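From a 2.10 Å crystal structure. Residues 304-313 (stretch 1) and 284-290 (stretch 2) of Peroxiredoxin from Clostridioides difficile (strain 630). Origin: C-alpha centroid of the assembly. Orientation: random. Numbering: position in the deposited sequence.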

# COMPACT_ATOMS: atom_id res chain seq x y z
N PHE A 304 13.03 11.09 -2.96
CA PHE A 304 12.00 10.81 -4.00
C PHE A 304 12.72 10.34 -5.27
O PHE A 304 13.66 11.04 -5.74
CB PHE A 304 11.15 12.07 -4.19
CG PHE A 304 10.01 11.98 -5.18
CD1 PHE A 304 10.24 11.92 -6.55
CD2 PHE A 304 8.70 12.01 -4.74
CE1 PHE A 304 9.19 11.87 -7.45
CE2 PHE A 304 7.65 11.94 -5.65
CZ PHE A 304 7.89 11.86 -7.00
N ALA A 305 12.30 9.19 -5.82
CA ALA A 305 13.07 8.33 -6.75
C ALA A 305 12.30 7.96 -8.03
O ALA A 305 12.99 7.65 -9.02
CB ALA A 305 13.50 7.08 -6.03
N MET A 306 10.96 7.93 -8.00
CA MET A 306 10.11 7.60 -9.18
C MET A 306 8.67 8.12 -9.03
O MET A 306 8.08 7.94 -7.94
CB MET A 306 10.06 6.08 -9.37
CG MET A 306 9.47 5.66 -10.71
SD MET A 306 10.47 6.22 -12.09
CE MET A 306 12.06 5.47 -11.71
N SER A 307 8.11 8.69 -10.11
CA SER A 307 6.68 9.09 -10.26
C SER A 307 6.03 8.25 -11.37
O SER A 307 6.51 8.28 -12.51
CB SER A 307 6.57 10.57 -10.58
OG SER A 307 5.21 10.98 -10.71
N TYR A 308 4.95 7.56 -11.07
CA TYR A 308 4.21 6.74 -12.06
C TYR A 308 2.74 6.72 -11.66
O TYR A 308 2.40 7.47 -10.73
CB TYR A 308 4.85 5.35 -12.18
CG TYR A 308 4.77 4.46 -10.96
CD1 TYR A 308 5.54 4.72 -9.83
CD2 TYR A 308 3.96 3.34 -10.95
CE1 TYR A 308 5.47 3.91 -8.71
CE2 TYR A 308 3.90 2.50 -9.84
CZ TYR A 308 4.65 2.79 -8.71
OH TYR A 308 4.59 2.00 -7.60
N ASP A 309 1.93 5.94 -12.37
CA ASP A 309 0.52 5.61 -12.07
C ASP A 309 0.39 4.08 -11.86
O ASP A 309 0.91 3.26 -12.68
CB ASP A 309 -0.40 6.13 -13.18
CG ASP A 309 -0.63 7.64 -13.13
OD1 ASP A 309 0.35 8.41 -13.34
OD2 ASP A 309 -1.78 8.03 -12.84
N ASP A 310 -0.30 3.68 -10.79
CA ASP A 310 -0.61 2.26 -10.47
C ASP A 310 -2.12 2.11 -10.53
O ASP A 310 -2.77 3.01 -11.11
CB ASP A 310 0.01 1.83 -9.14
CG ASP A 310 -0.62 2.50 -7.92
OD1 ASP A 310 -1.49 3.40 -8.11
OD2 ASP A 310 -0.23 2.12 -6.79
N ALA A 311 -2.66 1.04 -9.96
CA ALA A 311 -4.08 0.66 -10.12
C ALA A 311 -5.01 1.66 -9.41
O ALA A 311 -6.18 1.89 -9.87
CB ALA A 311 -4.26 -0.73 -9.59
N LEU A 312 -4.53 2.19 -8.28
CA LEU A 312 -5.28 3.13 -7.41
C LEU A 312 -5.35 4.51 -8.10
O LEU A 312 -6.48 5.00 -8.29
CB LEU A 312 -4.60 3.24 -6.04
CG LEU A 312 -5.23 4.27 -5.11
CD1 LEU A 312 -6.68 3.88 -4.79
CD2 LEU A 312 -4.39 4.48 -3.84
N SER A 313 -4.22 5.12 -8.45
CA SER A 313 -4.22 6.44 -9.15
C SER A 313 -4.92 6.32 -10.52
O SER A 313 -5.53 7.33 -10.92
CB SER A 313 -2.85 7.07 -9.21
OG SER A 313 -2.03 6.41 -10.16
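Stretch 2 284-290: GYEYRFD

Stretch 2 lies on stretch 1 through side chains alone, three aromatic rings from an extended segment reaching a strand, a loop and the start of a helix, with one short hydrogen bond, from Tyr287 to Asp310, among contacts that mostly involve ring carbons. The area buried is modest, 288 Å² summed over both sides.

Gly284 comes first, with a phi of 73° that favours glycine, and from Glu286 onward the chain runs as a strand. The two segments head in broadly similar directions, 47° apart end to end, and their backbones stay well separated: the nearest CA atoms, those of Ala305 and Tyr285, are 8.2 Å apart. Side chains span the gap. Alternate residues supply them: Tyr285, just before the strand, and Tyr287 and Phe289 within it reach stretch 1, while Glu286 and Arg288 make no contact with it.

At the first contact, Tyr285 points toward stretch 1 with chi1 in the m well. Its CE1 lies 3.9 Å from CB of Ala305, which meets the edge of the ring; here the small methyl group of alanine offers an apolar surface to the much larger tyrosine.

Tyr287 leaves its backbone sideways, but its t rotamer carries the ring's end to stretch 1. Its OH donates to OD2 of Asp310 at 2.6 Å, a short bond that joins a phenol to a carboxylate acceptor. Tyr308, itself starting sideways in a p rotamer, brings its OH within 3.5 Å of CD2 of Tyr287, again at the ring edge.

Asp310 suits its place because it serves two structures at once. It stands at the N-cap, just before the helix that begins at Ala311, and its OD1 accepts from the N of Ser313 at 3.2 Å and, weakly, from the N of Leu312 at 3.3 Å. Backbone amides in the first turn of a helix lack partners within the helix, and an aspartate can supply one. The cap is reciprocated by Ser313, whose OG accepts from the N of Asp310 at 3.3 Å. OD1 serves the cap and OD2 accepts from the tyrosine hydroxyl, so the same carboxylate ties the helix start to the strand.

Phe289, also t, completes the contact with the largest covered area of any residue here. Its CE2 lies 3.3 Å from CD2 of Leu312, tighter than usual for two carbons; both side chains are apolar and buried, as suits a place shielded from solvent.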

# COMPACT_ATOMS: atom_id res chain seq x y z
N GLY A 284 15.54 -2.28 -2.46
CA GLY A 284 15.58 -1.19 -1.46
C GLY A 284 14.58 -0.07 -1.75
O GLY A 284 14.45 0.84 -0.89
N TYR A 285 13.91 -0.11 -2.91
CA TYR A 285 12.91 0.90 -3.35
C TYR A 285 11.65 0.74 -2.50
O TYR A 285 11.06 -0.37 -2.43
CB TYR A 285 12.58 0.78 -4.85
CG TYR A 285 13.60 1.41 -5.76
CD1 TYR A 285 13.67 2.79 -5.89
CD2 TYR A 285 14.49 0.64 -6.50
CE1 TYR A 285 14.60 3.39 -6.73
CE2 TYR A 285 15.42 1.23 -7.34
CZ TYR A 285 15.48 2.61 -7.45
OH TYR A 285 16.39 3.20 -8.27
N GLU A 286 11.24 1.83 -1.86
CA GLU A 286 10.09 1.84 -0.94
C GLU A 286 8.92 2.55 -1.63
O GLU A 286 9.14 3.63 -2.22
CB GLU A 286 10.52 2.48 0.39
CG GLU A 286 9.87 1.84 1.60
CD GLU A 286 10.78 1.59 2.79
OE1 GLU A 286 12.02 1.72 2.64
OE2 GLU A 286 10.25 1.23 3.85
N TYR A 287 7.73 1.94 -1.57
CA TYR A 287 6.46 2.45 -2.12
C TYR A 287 5.89 3.51 -1.16
O TYR A 287 5.74 3.21 0.05
CB TYR A 287 5.49 1.29 -2.33
CG TYR A 287 4.15 1.67 -2.88
CD1 TYR A 287 3.16 2.18 -2.04
CD2 TYR A 287 3.85 1.53 -4.23
CE1 TYR A 287 1.91 2.51 -2.53
CE2 TYR A 287 2.60 1.88 -4.73
CZ TYR A 287 1.63 2.37 -3.88
OH TYR A 287 0.39 2.71 -4.35
N ARG A 288 5.61 4.71 -1.68
CA ARG A 288 4.98 5.85 -0.95
C ARG A 288 3.76 6.36 -1.74
O ARG A 288 3.67 6.08 -2.97
CB ARG A 288 5.98 6.99 -0.74
CG ARG A 288 7.20 6.63 0.09
CD ARG A 288 6.89 6.64 1.58
NE ARG A 288 7.92 5.96 2.34
CZ ARG A 288 8.97 6.54 2.93
NH1 ARG A 288 9.15 7.85 2.86
NH2 ARG A 288 9.84 5.79 3.60
N PHE A 289 2.86 7.08 -1.08
CA PHE A 289 1.61 7.63 -1.68
C PHE A 289 1.35 9.06 -1.17
O PHE A 289 1.35 9.35 0.07
CB PHE A 289 0.41 6.69 -1.47
CG PHE A 289 -0.66 6.85 -2.52
CD1 PHE A 289 -1.58 7.88 -2.44
CD2 PHE A 289 -0.70 6.00 -3.62
CE1 PHE A 289 -2.54 8.04 -3.43
CE2 PHE A 289 -1.65 6.17 -4.61
CZ PHE A 289 -2.57 7.19 -4.52
N ASP A 290 1.14 9.97 -2.13
CA ASP A 290 0.65 11.35 -1.89
C ASP A 290 -0.87 11.30 -1.99
O ASP A 290 -1.38 11.12 -3.10
CB ASP A 290 1.33 12.30 -2.87
CG ASP A 290 1.28 13.76 -2.47
OD1 ASP A 290 0.31 14.15 -1.76
OD2 ASP A 290 2.22 14.50 -2.88